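Local coordinates for beta-galactosidase (Marinomonas sp. ef1, PDB 6Y2K), which hydrolyses terminal non-reducing beta-D-galactose residues from beta-galactosides as a cold-active, hexameric GH42 enzyme from an Antarctic marine bacterium, at residues A[14-17]-A[18-21]; A[215-218]-A[219-222]; A[332-335]-A[336-339]. All coordinates share one frame; numbering follows the deposited sequence.

Interaction 1 of 3, residues A[14-17]-A[18-21]; sequences KSRW and VEDA
Arg16 and Asp20, one helical turn apart, grip each other twice: the side chains form a salt bridge, Arg16 NH2 to Asp20 OD1 at 2.7 Å, and the backbone N of Asp20 donates to Arg16 O at 2.9 Å. The guanidinium donor comes to OD1 on the syn side but 32° out of the carboxylate plane, and the two flat groups are turned 57° against each other. NH2 is the donor, with Arg16 NE farther from Asp20 OD1 at 3.5 Å. The arginine gets there by folding back: bends at chi2 (-70°) and chi3 curl its end round toward the helix. Glu19 lies alongside, pointing the same way, with its CG over one face of the guanidinium, 3.8 Å from Arg16 NH1. Its carboxylate is linked indirectly, through a water that accepts from Arg16 NH2 and donates to Glu19 OE2.

Further waters serve this N-terminal start of helix 17-27, which connects strands 2-6 and 29-34 of the eight-stranded barrel. One takes the N-H of Val18 and donates to Lys14 O, another joins Glu19 N to Ser15 O in the same way, and a third donates to Asp20 OD2. Ala21 N closes the next turn directly on Trp17 O at 3.2 Å. Trp17 turns its indole away, one face under Lys14 CA, into the packing against Trp53, Ser57 and Ile60 of helix 52-63. Asp20 is fixed from outside as well: Tyr7 OH bonds OD2 and Trp354 NE1 bonds OD1, while Glu19 OE2 has a salt bridge to Arg26.

With its buried carboxylate held by Arg16, Tyr7, Trp354 and a water, Asp20 is probably kept negatively charged, and its charge would also offset the nearness of Arg355 to Arg16.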
# COMPACT_ATOMS: atom_id res chain seq x y z
N LYS A 14 18.54 55.02 -19.21
CA LYS A 14 17.55 55.95 -19.79
C LYS A 14 17.32 55.73 -21.28
O LYS A 14 16.24 56.03 -21.78
CB LYS A 14 17.98 57.40 -19.56
CG LYS A 14 17.94 57.83 -18.10
CD LYS A 14 18.10 59.33 -17.95
CE LYS A 14 18.12 59.74 -16.48
NZ LYS A 14 18.17 61.22 -16.31
N SER A 15 18.33 55.21 -21.98
CA SER A 15 18.21 54.82 -23.39
C SER A 15 17.13 53.74 -23.68
O SER A 15 16.70 53.60 -24.83
CB SER A 15 19.57 54.35 -23.92
OG SER A 15 20.05 53.23 -23.19
N ARG A 16 16.70 53.00 -22.65
CA ARG A 16 15.59 52.04 -22.75
C ARG A 16 14.19 52.64 -22.59
O ARG A 16 13.22 52.03 -23.03
CB ARG A 16 15.73 50.93 -21.69
CG ARG A 16 16.73 49.83 -22.03
CD ARG A 16 16.28 48.93 -23.18
NE ARG A 16 14.91 48.45 -23.00
CZ ARG A 16 14.23 47.74 -23.89
NH1 ARG A 16 14.79 47.37 -25.05
NH2 ARG A 16 12.98 47.37 -23.62
N TRP A 17 14.09 53.81 -21.95
CA TRP A 17 12.80 54.28 -21.42
C TRP A 17 11.71 54.55 -22.46
O TRP A 17 10.54 54.19 -22.25
CB TRP A 17 13.02 55.53 -20.55
CG TRP A 17 13.75 55.28 -19.25
CD1 TRP A 17 14.30 54.10 -18.82
CD2 TRP A 17 14.02 56.24 -18.22
NE1 TRP A 17 14.88 54.27 -17.59
CE2 TRP A 17 14.72 55.57 -17.20
CE3 TRP A 17 13.72 57.60 -18.07
CZ2 TRP A 17 15.14 56.22 -16.03
CZ3 TRP A 17 14.14 58.25 -16.90
CH2 TRP A 17 14.84 57.55 -15.90
N VAL A 18 12.06 55.19 -23.58
CA VAL A 18 11.05 55.49 -24.61
C VAL A 18 10.54 54.18 -25.23
O VAL A 18 9.33 53.99 -25.37
CB VAL A 18 11.58 56.43 -25.72
CG1 VAL A 18 10.55 56.60 -26.83
CG2 VAL A 18 11.94 57.79 -25.13
N GLU A 19 11.47 53.30 -25.58
CA GLU A 19 11.14 51.96 -26.10
C GLU A 19 10.25 51.16 -25.14
O GLU A 19 9.30 50.53 -25.59
CB GLU A 19 12.43 51.18 -26.42
CG GLU A 19 12.25 49.68 -26.73
CD GLU A 19 11.32 49.40 -27.90
OE1 GLU A 19 11.21 50.28 -28.79
OE2 GLU A 19 10.70 48.30 -27.95
N ASP A 20 10.56 51.19 -23.84
CA ASP A 20 9.76 50.46 -22.84
C ASP A 20 8.31 50.91 -22.92
O ASP A 20 7.40 50.08 -23.01
CB ASP A 20 10.28 50.66 -21.40
CG ASP A 20 11.54 49.86 -21.07
OD1 ASP A 20 11.76 48.76 -21.62
OD2 ASP A 20 12.31 50.33 -20.21
N ALA A 21 8.10 52.22 -22.91
CA ALA A 21 6.76 52.80 -22.90
C ALA A 21 5.98 52.50 -24.19
O ALA A 21 4.78 52.21 -24.13
CB ALA A 21 6.83 54.30 -22.65
O HOH W 1 14.90 56.11 -24.16
O HOH W 2 14.26 53.96 -25.97
O HOH W 3 14.05 48.17 -19.73
O HOH W 4 11.28 46.42 -25.98

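Interaction 2 of 3, residues A[215-218]-A[219-222]; sequences CSDQ and VVAF
Val219 and Val220 press their beta-branched side chains onto the preceding turn, and this is where the contact is tight. CB of Val219 stands 3.3 Å from Ser216 O, with its CG2 branch reaching back to 3.6 Å from Cys215 O. Val220 repeats the arrangement one residue on: its CB is 3.4 Å from Asp217 O and its CG2 lies 3.5 Å from Ser216 O. In both valines CG1 is anti to the backbone N (chi1 -179° and 175°), which leaves CG2 as the branch lying against the carbonyls. Ala221 CB lies 3.6 Å from Asp217 O. Four consecutive i to i+4 bonds join the two turns, from Val219 N to Cys215 O through Phe222 N to Gln218 O, the last of 2.9 Å. Ser216, also buried, has its OG hydrogen-bonded to Asp251 N.

This is regular alpha-helix, midway along the long helix 205-233 that precedes strand 238-244 in the beta/alpha barrel. Phe222 sends its ring away from the preceding turn, to stack on Tyr106, meet Phe108 edge-to-face and touch helix 111-128.

The partly exposed side, with Asp217 and Gln218, is looser. Asp217 and Val220 come no nearer through their side chains than 4.4 Å, OD1 to CG2, and the carboxylate is engaged by other parts of the barrel: OD1 in a salt bridge with Lys254, OD2 with Trp163 NE1. Gln218 bends at chi2 (-43°) back along the helix; its NE2 donates to Cys214 O and its OE1 accepts from Arg114.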
# COMPACT_ATOMS: atom_id res chain seq x y z
N CYS A 215 -1.32 46.41 17.28
CA CYS A 215 -0.39 46.36 16.15
C CYS A 215 -1.09 46.63 14.81
O CYS A 215 -0.57 47.36 13.97
CB CYS A 215 0.37 45.03 16.11
SG CYS A 215 1.57 44.84 17.47
N SER A 216 -2.28 46.06 14.64
CA SER A 216 -3.08 46.32 13.45
C SER A 216 -3.43 47.82 13.36
O SER A 216 -3.30 48.43 12.31
CB SER A 216 -4.36 45.48 13.45
OG SER A 216 -5.13 45.74 12.29
N ASP A 217 -3.86 48.39 14.48
CA ASP A 217 -4.13 49.84 14.54
C ASP A 217 -2.92 50.72 14.20
O ASP A 217 -3.11 51.81 13.66
CB ASP A 217 -4.71 50.23 15.91
CG ASP A 217 -6.20 49.97 16.02
OD1 ASP A 217 -6.87 49.66 15.01
OD2 ASP A 217 -6.72 50.10 17.14
N GLN A 218 -1.71 50.27 14.50
CA GLN A 218 -0.50 51.00 14.11
C GLN A 218 -0.31 51.00 12.58
O GLN A 218 0.18 51.99 12.02
CB GLN A 218 0.76 50.44 14.80
CG GLN A 218 0.72 50.32 16.33
CD GLN A 218 0.09 51.51 17.05
OE1 GLN A 218 0.54 52.66 16.91
NE2 GLN A 218 -0.94 51.25 17.83
N VAL A 219 -0.72 49.91 11.92
CA VAL A 219 -0.74 49.88 10.45
C VAL A 219 -1.75 50.90 9.92
O VAL A 219 -1.44 51.66 9.02
CB VAL A 219 -1.03 48.47 9.87
CG1 VAL A 219 -1.01 48.50 8.34
CG2 VAL A 219 -0.01 47.45 10.39
N VAL A 220 -2.95 50.92 10.52
CA VAL A 220 -3.99 51.90 10.17
C VAL A 220 -3.45 53.33 10.29
O VAL A 220 -3.58 54.11 9.34
CB VAL A 220 -5.27 51.72 11.03
CG1 VAL A 220 -6.31 52.81 10.74
CG2 VAL A 220 -5.88 50.34 10.81
N ALA A 221 -2.82 53.64 11.42
CA ALA A 221 -2.26 54.98 11.69
C ALA A 221 -1.13 55.37 10.74
O ALA A 221 -1.08 56.50 10.25
CB ALA A 221 -1.78 55.08 13.13
N PHE A 222 -0.21 54.43 10.50
CA PHE A 222 0.91 54.61 9.56
C PHE A 222 0.41 54.95 8.16
O PHE A 222 0.96 55.83 7.48
CB PHE A 222 1.76 53.34 9.53
CG PHE A 222 3.00 53.42 8.67
CD1 PHE A 222 2.94 53.09 7.32
CD2 PHE A 222 4.23 53.76 9.22
CE1 PHE A 222 4.09 53.11 6.53
CE2 PHE A 222 5.38 53.79 8.43
CZ PHE A 222 5.31 53.47 7.08

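Interaction 3 of 3, residues A[332-335]-A[336-339]; sequences GAVR and LWTW
Trp337 holds CG anti to its carbonyl carbon (chi1 -59°), which swings the indole back over the first turn of the helix, while Thr338, with chi1 at -54°, aims OG1 at the same turn. The indole lies broadside on Ala333: CB sits over the six-membered ring, 4.1 Å from its centroid and 19° off the normal, a CH-pi contact. Ala333 O is 3.1 Å above the ring plane toward its rim, and Val334 CG2 touches Trp337 CZ3 at 4.1 Å.

Val334 O is gripped twice, by Thr338 N at 3.0 Å and by Thr338 OG1 at 2.7 Å, the two donors arriving from opposite faces of the carbonyl plane. Gly332 is the N-cap, its O taking Leu336 N. Arg335 runs extended, with its CG in the plane of the Trp339 ring, at the edge, 4.0 Å from CD1.

Around this helix start, Tyr351 OH meets the Thr338 hydroxyl and Glu381 accepts from Gly332 N and Arg335 N. Arg335 NE and Trp339 NE1 share Glu388 OE1 while Arg335 NH1 bridges to Asp649, joining helix 333-343, which links barrel strands 310-315 and 348-352, to helix 377-395 and to strand 649-655 of the C-terminal sheet. The buried Arg335 charge is thus probably neutralised by two acids, and Glu381 would be stabilised by the helix N-terminus.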
# COMPACT_ATOMS: atom_id res chain seq x y z
N GLY A 332 -1.10 29.54 -21.37
CA GLY A 332 -2.44 30.12 -21.18
C GLY A 332 -2.81 30.53 -19.76
O GLY A 332 -3.85 31.19 -19.55
N ALA A 333 -1.99 30.16 -18.77
CA ALA A 333 -2.31 30.46 -17.36
C ALA A 333 -2.37 31.96 -17.04
O ALA A 333 -3.19 32.37 -16.23
CB ALA A 333 -1.36 29.74 -16.41
N VAL A 334 -1.52 32.77 -17.66
CA VAL A 334 -1.53 34.22 -17.39
C VAL A 334 -2.85 34.83 -17.91
O VAL A 334 -3.47 35.66 -17.24
CB VAL A 334 -0.29 34.95 -17.96
CG1 VAL A 334 -0.41 36.46 -17.73
CG2 VAL A 334 0.99 34.39 -17.33
N ARG A 335 -3.27 34.41 -19.11
CA ARG A 335 -4.59 34.77 -19.64
C ARG A 335 -5.71 34.32 -18.70
O ARG A 335 -6.63 35.08 -18.41
CB ARG A 335 -4.79 34.16 -21.03
CG ARG A 335 -6.23 34.14 -21.53
CD ARG A 335 -6.26 33.82 -23.02
NE ARG A 335 -7.63 33.76 -23.52
CZ ARG A 335 -8.41 32.68 -23.52
NH1 ARG A 335 -8.00 31.52 -23.03
NH2 ARG A 335 -9.64 32.78 -24.02
N LEU A 336 -5.60 33.07 -18.23
CA LEU A 336 -6.58 32.49 -17.31
C LEU A 336 -6.75 33.37 -16.07
O LEU A 336 -7.87 33.73 -15.72
CB LEU A 336 -6.14 31.07 -16.90
CG LEU A 336 -7.14 30.09 -16.26
CD1 LEU A 336 -6.39 28.81 -15.92
CD2 LEU A 336 -7.82 30.61 -15.00
N TRP A 337 -5.63 33.71 -15.43
CA TRP A 337 -5.66 34.49 -14.19
C TRP A 337 -6.19 35.90 -14.41
O TRP A 337 -6.86 36.46 -13.53
CB TRP A 337 -4.26 34.57 -13.54
CG TRP A 337 -3.65 33.24 -13.18
CD1 TRP A 337 -4.30 32.14 -12.70
CD2 TRP A 337 -2.26 32.90 -13.24
NE1 TRP A 337 -3.41 31.12 -12.47
CE2 TRP A 337 -2.15 31.56 -12.79
CE3 TRP A 337 -1.10 33.59 -13.63
CZ2 TRP A 337 -0.91 30.89 -12.73
CZ3 TRP A 337 0.13 32.92 -13.57
CH2 TRP A 337 0.21 31.58 -13.11
N THR A 338 -5.89 36.47 -15.57
CA THR A 338 -6.34 37.82 -15.92
C THR A 338 -7.86 37.86 -16.08
O THR A 338 -8.52 38.69 -15.44
CB THR A 338 -5.62 38.34 -17.19
OG1 THR A 338 -4.20 38.24 -17.01
CG2 THR A 338 -5.97 39.81 -17.47
N TRP A 339 -8.41 36.98 -16.92
CA TRP A 339 -9.88 36.88 -17.07
C TRP A 339 -10.55 36.54 -15.76
O TRP A 339 -11.63 37.05 -15.47
CB TRP A 339 -10.29 35.87 -18.14
CG TRP A 339 -10.30 36.47 -19.49
CD1 TRP A 339 -9.50 36.15 -20.54
CD2 TRP A 339 -11.15 37.53 -19.94
NE1 TRP A 339 -9.80 36.93 -21.63
CE2 TRP A 339 -10.81 37.79 -21.28
CE3 TRP A 339 -12.17 38.27 -19.34
CZ2 TRP A 339 -11.46 38.77 -22.04
CZ3 TRP A 339 -12.81 39.26 -20.09
CH2 TRP A 339 -12.46 39.49 -21.43

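Overall arrangement
All three contacts belong to helices around the eight-stranded TIM barrel that carries catalysis in GH42 enzymes, and none touches another. Interactions 2 and 3 lie on opposite sides of the chain's centre, with their own centres 35 Å apart. Interaction 1 is the outlying one, its centre about 34 Å from that of the chain; between nearest atoms it is about 17 Å from interaction 3 and about 25 Å from interaction 2. A bound glycerol, probably from the crystallisation liquor, lies about 4 Å from the Trp17 side chain. Interaction 3 reaches the C-terminal sheet, whereas the partners of interaction 2 lie within the barrel region. Neighbouring subunits of the hexamer touch none of them.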